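Long-range contacts in lactate dehydrogenase (Eimeria maxima, PDB 6CT6), which probably catalyses the NADH-dependent interconversion of pyruvate and lactate: residues Phe4-Arg9 / Leu75-Val80; Pro10-Val15 / Lys31-Val36; Ala25-Leu30 / Pro246-Ile251. All blocks are in the same frame, centred on the assembly; numbering follows the deposited sequence.

Contact 1. Residues Phe4-Arg9 / Leu75-Val80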
# COMPACT_ATOMS: atom_id res chain seq x y z
N PHE B 4 -4.70 -19.23 -11.36
CA PHE B 4 -5.92 -18.51 -11.69
C PHE B 4 -7.08 -19.47 -11.90
O PHE B 4 -7.12 -20.18 -12.91
CB PHE B 4 -5.73 -17.66 -12.95
CG PHE B 4 -4.79 -16.50 -12.78
CD1 PHE B 4 -5.03 -15.53 -11.82
CD2 PHE B 4 -3.68 -16.38 -13.60
CE1 PHE B 4 -4.16 -14.46 -11.67
CE2 PHE B 4 -2.81 -15.31 -13.46
CZ PHE B 4 -3.06 -14.35 -12.49
N GLU B 5 -8.01 -19.52 -10.95
CA GLU B 5 -9.27 -20.19 -11.21
C GLU B 5 -10.00 -19.44 -12.32
O GLU B 5 -9.99 -18.21 -12.36
CB GLU B 5 -10.12 -20.25 -9.94
CG GLU B 5 -10.69 -18.91 -9.48
CD GLU B 5 -11.09 -18.92 -8.01
OE1 GLU B 5 -10.53 -19.73 -7.25
OE2 GLU B 5 -11.95 -18.11 -7.62
N GLN B 6 -10.61 -20.18 -13.24
CA GLN B 6 -11.15 -19.56 -14.44
C GLN B 6 -12.39 -18.74 -14.10
O GLN B 6 -13.30 -19.22 -13.41
CB GLN B 6 -11.49 -20.63 -15.48
CG GLN B 6 -12.02 -20.05 -16.80
CD GLN B 6 -11.07 -19.04 -17.41
OE1 GLN B 6 -9.85 -19.13 -17.25
NE2 GLN B 6 -11.63 -18.06 -18.11
N ASN B 7 -12.43 -17.50 -14.59
CA ASN B 7 -13.60 -16.65 -14.43
C ASN B 7 -13.47 -15.47 -15.39
O ASN B 7 -12.50 -15.35 -16.13
CB ASN B 7 -13.78 -16.19 -12.97
CG ASN B 7 -12.63 -15.32 -12.48
OD1 ASN B 7 -12.09 -14.50 -13.21
ND2 ASN B 7 -12.26 -15.51 -11.22
N LYS B 8 -14.48 -14.59 -15.35
CA LYS B 8 -14.55 -13.45 -16.27
C LYS B 8 -13.45 -12.43 -16.01
O LYS B 8 -13.04 -11.73 -16.94
CB LYS B 8 -15.91 -12.76 -16.14
CG LYS B 8 -16.98 -13.20 -17.12
CD LYS B 8 -18.26 -12.41 -16.86
CE LYS B 8 -19.29 -12.62 -17.95
NZ LYS B 8 -19.59 -14.05 -18.20
N ARG B 9 -12.97 -12.32 -14.77
CA ARG B 9 -12.13 -11.20 -14.39
C ARG B 9 -10.80 -11.23 -15.13
O ARG B 9 -10.32 -12.30 -15.53
CB ARG B 9 -11.87 -11.22 -12.89
CG ARG B 9 -13.12 -11.24 -12.02
CD ARG B 9 -12.74 -11.34 -10.55
NE ARG B 9 -13.92 -11.49 -9.69
CZ ARG B 9 -13.89 -11.96 -8.45
NH1 ARG B 9 -12.74 -12.35 -7.90
NH2 ARG B 9 -15.01 -12.06 -7.75
N LEU B 75 1.88 -18.10 -14.04
CA LEU B 75 1.66 -17.12 -15.10
C LEU B 75 0.65 -17.61 -16.14
O LEU B 75 0.25 -16.81 -16.99
CB LEU B 75 2.97 -16.79 -15.80
CG LEU B 75 4.06 -16.14 -14.94
CD1 LEU B 75 5.33 -15.94 -15.75
CD2 LEU B 75 3.58 -14.81 -14.39
N THR B 76 0.25 -18.87 -16.09
CA THR B 76 -0.66 -19.40 -17.09
C THR B 76 -1.94 -18.57 -17.13
O THR B 76 -2.59 -18.37 -16.10
CB THR B 76 -0.99 -20.87 -16.80
OG1 THR B 76 0.22 -21.64 -16.79
CG2 THR B 76 -1.93 -21.43 -17.87
N ASN B 77 -2.27 -18.07 -18.32
CA ASN B 77 -3.50 -17.33 -18.59
C ASN B 77 -3.46 -15.90 -18.06
O ASN B 77 -4.52 -15.28 -17.90
CB ASN B 77 -4.73 -18.04 -18.04
CG ASN B 77 -4.99 -19.36 -18.72
OD1 ASN B 77 -4.65 -19.55 -19.89
ND2 ASN B 77 -5.62 -20.29 -18.01
N ALA B 78 -2.28 -15.35 -17.77
CA ALA B 78 -2.19 -13.96 -17.36
C ALA B 78 -2.52 -13.04 -18.53
O ALA B 78 -2.07 -13.25 -19.66
CB ALA B 78 -0.79 -13.64 -16.83
N ASP B 79 -3.33 -12.02 -18.26
CA ASP B 79 -3.59 -10.98 -19.24
C ASP B 79 -2.56 -9.86 -19.19
O ASP B 79 -2.25 -9.26 -20.22
CB ASP B 79 -4.99 -10.40 -19.04
CG ASP B 79 -6.09 -11.44 -19.19
OD1 ASP B 79 -6.17 -12.07 -20.26
OD2 ASP B 79 -6.86 -11.64 -18.22
N VAL B 80 -2.03 -9.58 -18.00
CA VAL B 80 -1.00 -8.56 -17.82
C VAL B 80 0.06 -9.12 -16.88
O VAL B 80 -0.27 -9.82 -15.91
CB VAL B 80 -1.58 -7.24 -17.28
CG1 VAL B 80 -0.48 -6.23 -17.00
CG2 VAL B 80 -2.60 -6.66 -18.25
O HOH W 1 -9.51 -13.15 -18.10

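Contact 2. Residues Pro10-Val15 / Lys31-Val36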
# COMPACT_ATOMS: atom_id res chain seq x y z
N PRO B 10 -10.16 -10.08 -15.32
CA PRO B 10 -8.77 -10.08 -15.80
C PRO B 10 -7.88 -10.80 -14.81
O PRO B 10 -8.16 -10.86 -13.61
CB PRO B 10 -8.42 -8.59 -15.88
CG PRO B 10 -9.72 -7.87 -15.91
CD PRO B 10 -10.66 -8.71 -15.10
N LYS B 11 -6.78 -11.35 -15.32
CA LYS B 11 -5.79 -12.04 -14.50
C LYS B 11 -4.48 -11.26 -14.57
O LYS B 11 -3.87 -11.17 -15.64
CB LYS B 11 -5.62 -13.49 -14.97
CG LYS B 11 -6.94 -14.26 -15.07
CD LYS B 11 -7.73 -14.23 -13.76
CE LYS B 11 -9.09 -14.91 -13.86
NZ LYS B 11 -9.63 -15.04 -15.24
N ILE B 12 -4.07 -10.70 -13.44
CA ILE B 12 -2.90 -9.83 -13.35
C ILE B 12 -1.81 -10.59 -12.62
O ILE B 12 -1.98 -10.97 -11.45
CB ILE B 12 -3.24 -8.52 -12.62
CG1 ILE B 12 -4.39 -7.79 -13.33
CG2 ILE B 12 -2.01 -7.61 -12.52
CD1 ILE B 12 -5.19 -6.89 -12.42
N ALA B 13 -0.67 -10.79 -13.29
CA ALA B 13 0.45 -11.53 -12.72
C ALA B 13 1.55 -10.55 -12.32
O ALA B 13 2.09 -9.83 -13.17
CB ALA B 13 0.99 -12.56 -13.71
N LEU B 14 1.89 -10.54 -11.03
CA LEU B 14 2.93 -9.67 -10.50
C LEU B 14 4.18 -10.52 -10.26
O LEU B 14 4.23 -11.31 -9.31
CB LEU B 14 2.45 -8.98 -9.23
CG LEU B 14 1.13 -8.21 -9.37
CD1 LEU B 14 0.77 -7.48 -8.08
CD2 LEU B 14 1.16 -7.22 -10.54
N VAL B 15 5.17 -10.38 -11.13
CA VAL B 15 6.42 -11.12 -11.04
C VAL B 15 7.36 -10.31 -10.16
O VAL B 15 8.03 -9.38 -10.63
CB VAL B 15 7.02 -11.41 -12.41
CG1 VAL B 15 8.40 -12.05 -12.29
CG2 VAL B 15 6.10 -12.34 -13.19
N LYS B 31 -9.30 -1.55 -6.20
CA LYS B 31 -9.94 -1.10 -7.43
C LYS B 31 -10.81 -2.17 -8.09
O LYS B 31 -11.50 -1.86 -9.07
CB LYS B 31 -8.88 -0.64 -8.45
CG LYS B 31 -8.10 0.60 -8.04
CD LYS B 31 -6.95 0.89 -9.00
CE LYS B 31 -7.43 1.53 -10.30
NZ LYS B 31 -7.92 2.92 -10.11
N GLU B 32 -10.82 -3.39 -7.56
CA GLU B 32 -11.50 -4.52 -8.21
C GLU B 32 -11.06 -4.63 -9.67
O GLU B 32 -11.87 -4.84 -10.57
CB GLU B 32 -13.02 -4.39 -8.12
CG GLU B 32 -13.56 -4.32 -6.71
CD GLU B 32 -15.06 -4.16 -6.69
OE1 GLU B 32 -15.75 -4.93 -7.40
OE2 GLU B 32 -15.56 -3.26 -5.98
N LEU B 33 -9.76 -4.47 -9.90
CA LEU B 33 -9.26 -4.47 -11.26
C LEU B 33 -9.21 -5.87 -11.86
O LEU B 33 -9.42 -6.03 -13.06
CB LEU B 33 -7.87 -3.82 -11.31
CG LEU B 33 -7.27 -3.63 -12.69
CD1 LEU B 33 -8.19 -2.80 -13.58
CD2 LEU B 33 -5.91 -2.97 -12.57
N GLY B 34 -8.95 -6.87 -11.03
CA GLY B 34 -8.89 -8.24 -11.48
C GLY B 34 -8.25 -9.09 -10.41
O GLY B 34 -7.75 -8.60 -9.40
N ASP B 35 -8.30 -10.40 -10.63
CA ASP B 35 -7.60 -11.32 -9.75
C ASP B 35 -6.09 -11.22 -9.98
O ASP B 35 -5.63 -10.85 -11.06
CB ASP B 35 -8.09 -12.75 -9.96
CG ASP B 35 -9.46 -13.00 -9.35
OD1 ASP B 35 -9.92 -12.17 -8.53
OD2 ASP B 35 -10.08 -14.03 -9.68
N VAL B 36 -5.33 -11.54 -8.93
CA VAL B 36 -3.90 -11.26 -8.89
C VAL B 36 -3.17 -12.51 -8.42
O VAL B 36 -3.64 -13.22 -7.52
CB VAL B 36 -3.58 -10.09 -7.93
CG1 VAL B 36 -2.08 -9.84 -7.84
CG2 VAL B 36 -4.31 -8.83 -8.36

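Contact 3. Residues Ala25-Leu30 / Pro246-Ile251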
# COMPACT_ATOMS: atom_id res chain seq x y z
N ALA B 25 -0.61 -5.16 -5.81
CA ALA B 25 -1.65 -6.12 -5.45
C ALA B 25 -2.71 -5.46 -4.58
O ALA B 25 -3.91 -5.72 -4.74
CB ALA B 25 -1.03 -7.32 -4.73
N PHE B 26 -2.29 -4.62 -3.63
CA PHE B 26 -3.22 -3.84 -2.83
C PHE B 26 -4.14 -3.00 -3.71
O PHE B 26 -5.35 -2.94 -3.48
CB PHE B 26 -2.41 -2.95 -1.88
CG PHE B 26 -3.21 -2.26 -0.81
CD1 PHE B 26 -4.30 -2.88 -0.20
CD2 PHE B 26 -2.85 -1.00 -0.38
CE1 PHE B 26 -5.01 -2.22 0.79
CE2 PHE B 26 -3.55 -0.34 0.60
CZ PHE B 26 -4.63 -0.95 1.20
N LEU B 27 -3.58 -2.36 -4.74
CA LEU B 27 -4.38 -1.53 -5.63
C LEU B 27 -5.41 -2.36 -6.39
O LEU B 27 -6.54 -1.91 -6.62
CB LEU B 27 -3.47 -0.78 -6.61
CG LEU B 27 -2.71 0.40 -6.01
CD1 LEU B 27 -1.53 0.77 -6.90
CD2 LEU B 27 -3.62 1.60 -5.81
N CYS B 28 -5.03 -3.57 -6.82
CA CYS B 28 -5.98 -4.43 -7.53
C CYS B 28 -7.15 -4.79 -6.63
O CYS B 28 -8.31 -4.77 -7.07
CB CYS B 28 -5.26 -5.69 -8.02
SG CYS B 28 -4.12 -5.39 -9.40
N SER B 29 -6.87 -5.14 -5.37
CA SER B 29 -7.94 -5.42 -4.41
C SER B 29 -8.86 -4.22 -4.26
O SER B 29 -10.09 -4.35 -4.35
CB SER B 29 -7.32 -5.80 -3.07
OG SER B 29 -8.30 -5.99 -2.07
N LEU B 30 -8.29 -3.03 -4.04
CA LEU B 30 -9.09 -1.84 -3.78
C LEU B 30 -9.89 -1.42 -5.02
O LEU B 30 -11.04 -0.97 -4.89
CB LEU B 30 -8.19 -0.70 -3.32
CG LEU B 30 -7.46 -0.85 -1.98
CD1 LEU B 30 -6.41 0.23 -1.83
CD2 LEU B 30 -8.44 -0.81 -0.82
N PRO B 246 5.48 4.57 -7.67
CA PRO B 246 5.81 3.62 -8.75
C PRO B 246 4.75 2.56 -8.98
O PRO B 246 4.45 2.23 -10.13
CB PRO B 246 7.13 3.01 -8.28
CG PRO B 246 7.74 4.05 -7.41
CD PRO B 246 6.60 4.76 -6.74
N GLY B 247 4.19 1.99 -7.91
CA GLY B 247 3.19 0.94 -8.08
C GLY B 247 1.91 1.46 -8.71
O GLY B 247 1.33 0.80 -9.58
N THR B 248 1.45 2.63 -8.28
CA THR B 248 0.24 3.21 -8.84
C THR B 248 0.43 3.57 -10.31
O THR B 248 -0.47 3.36 -11.12
CB THR B 248 -0.17 4.43 -8.02
OG1 THR B 248 -0.26 4.07 -6.63
CG2 THR B 248 -1.51 4.99 -8.47
N SER B 249 1.60 4.11 -10.66
CA SER B 249 1.88 4.43 -12.06
C SER B 249 1.76 3.19 -12.94
O SER B 249 1.10 3.22 -13.98
CB SER B 249 3.28 5.04 -12.19
OG SER B 249 3.36 6.28 -11.51
N ALA B 250 2.41 2.09 -12.53
CA ALA B 250 2.34 0.86 -13.31
C ALA B 250 0.91 0.36 -13.43
O ALA B 250 0.50 -0.12 -14.49
CB ALA B 250 3.23 -0.21 -12.68
N ILE B 251 0.14 0.45 -12.34
CA ILE B 251 -1.21 -0.11 -12.34
C ILE B 251 -2.12 0.70 -13.26
O ILE B 251 -2.99 0.14 -13.94
CB ILE B 251 -1.75 -0.18 -10.90
CG1 ILE B 251 -1.17 -1.39 -10.17
CG2 ILE B 251 -3.28 -0.23 -10.88
CD1 ILE B 251 -1.68 -2.75 -10.67

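Contact 1. Residues Phe4-Arg9 / Leu75-Val80
A type II beta turn, L75 to A78, leads into strand 80-83 of the Rossmann-type domain, and the N-terminal segment comes past it with one aromatic side chain. F4 makes the direct touch: its CG is anti to the carbonyl carbon (chi1 -68°), and the ring arrives edge first, with CD2 3.4 Å from T76 O, which lies in the ring plane. F4 CE2 lies 4.3 Å from A78 CB, a looser apolar contact. The turn itself places that carbonyl. A78 N donates to L75 O over 3.0 Å, and N77 takes the positive phi of the third turn position. L75 packs on A13 and V15 of strand 11-15, while T76 OG1 is held by E73 O. No hydrogen bond runs directly between the two segments. At their far ends a water bridges them, 2.8 Å from R9 O and 3.1 Å from D79 OD2; that carboxylate oxygen also accepts from K11 N. Further out, polar ends of 4-9 are tied to neighbours: R9 NH1 reaches G63 O and makes a salt bridge with D35, and N7 ND2 donates to D35 OD2. The other end of that amide closes an Asx turn: R9 N donates to N7 OD1 over 2.8 Å, bent to 132° at the hydrogen, with the nitrogen above the carbonyl plane.

Contact 2. Residues Pro10-Val15 / Lys31-Val36
Strands 11-15 and 35-39 start side by side here, the parallel pair of a beta-alpha-beta crossover whose connecting helix is 19-31. The firmest link is I12 N to D35 O, 2.8 Å long and 168° at the hydrogen, with the nitrogen nearly along the C=O axis. One step earlier D35 N gives P10 O only a weak, bent bond, and one step later V36 CA lies 3.2 Å from I12 O in a CA-H...O contact. G34, with no side chain, lets its CA come within 3.5 Å of P10 O. The tight half is the face carrying I12, L14 and V36. There I12 CD1 meets L33 CG at 3.9 Å, the two side chains crossing at about a right angle, and L14 CD1 comes obliquely onto V36 CG1 at 3.7 Å. The other face is slacker: K11 and D35 run alongside each other, CD to CB 4.1 Å. Their charged ends do not meet, K11 NZ stopping 5.7 Å from D35 OD2. NZ turns instead to the carbonyls of N7 and R9, and D35 OD1 pairs with the R9 guanidinium. At the partly exposed end, the P10 ring rests CG against L33 O at 3.4 Å. Helix 19-31 packs on the apolar face through M24, A25 and C28, while L258 of helix 244-259 reaches P10 and L33, and strand 80-83 flanks 11-15 on its other edge.

Contact 3. Residues Ala25-Leu30 / Pro246-Ile251
T248 OG1 is the best-held polar atom, with two acceptors within hydrogen-bonding reach: Y244 O, a turn earlier in its own helix, and, as the stronger partner, N56 OD1 of the second subunit. Its single proton must be shared between them or given to one. The first torsion (chi1 -53°) sets OG1 anti to the carbonyl carbon and beside the backbone N, facing back along the helix. Against this anchored hydroxyl comes a methyl: L27 CD1 lies 3.5 Å from T248 OG1 and 3.6 Å from T248 CA, the two side chains crossing at about a right angle. L27 carries most of the contact. The same CD1 sits 3.9 Å from I251 CG1 and also 3.9 Å from G247 O, so one methyl touches G247 and T248 and, one turn on, I251. I251 points toward the opposite helix too; with chi2 at -70° its chain folds round, and CD1 ends 3.8 Å from C28 SG. No hydrogen bond joins the two segments, whose axes pass 10.0 Å apart at a crossing angle of -55°. Within helix 19-31, L30 CD1 sits over the centre of one face of the F26 ring, and that ring meets Y244 of the second subunit. L27 also packs on L30 of the second subunit. At the start of 246-251, P246 touches the bound NADH and packs on M155 and L159. The arrangement joins the first helix of a Rossmann-type nucleotide-binding domain, whose start carries the last glycine of a sequence that fits the GxGxxG pattern, to a helix of the C-terminal catalytic domain, at the interface with the second subunit, as expected for the lactate/malate dehydrogenase fold.

Strand 11-15 ties contacts 1 and 2 together, their centres about 8 Å apart: probable hydrogen bonds of 2.8 Å join D79 N to K11 O and A13 N to V80 O. Contact 2 meets contact 3, about 9 Å away between centres, through helix 19-31, where I12 CD1 reaches C28 SG at 3.5 Å. Contacts 1 and 3 do not touch; about 7 Å separates their nearest atoms. The cofactor lies nearer contacts 2 and 3 than contact 1. From the side chain of A78 in contact 1 to the bound NADH is about 13 Å. The side chain of L14 in contact 2 is about 9 Å from it, whereas V15 and P246 touch it. From G247 of contact 3 to the bound oxamate is about 10 Å.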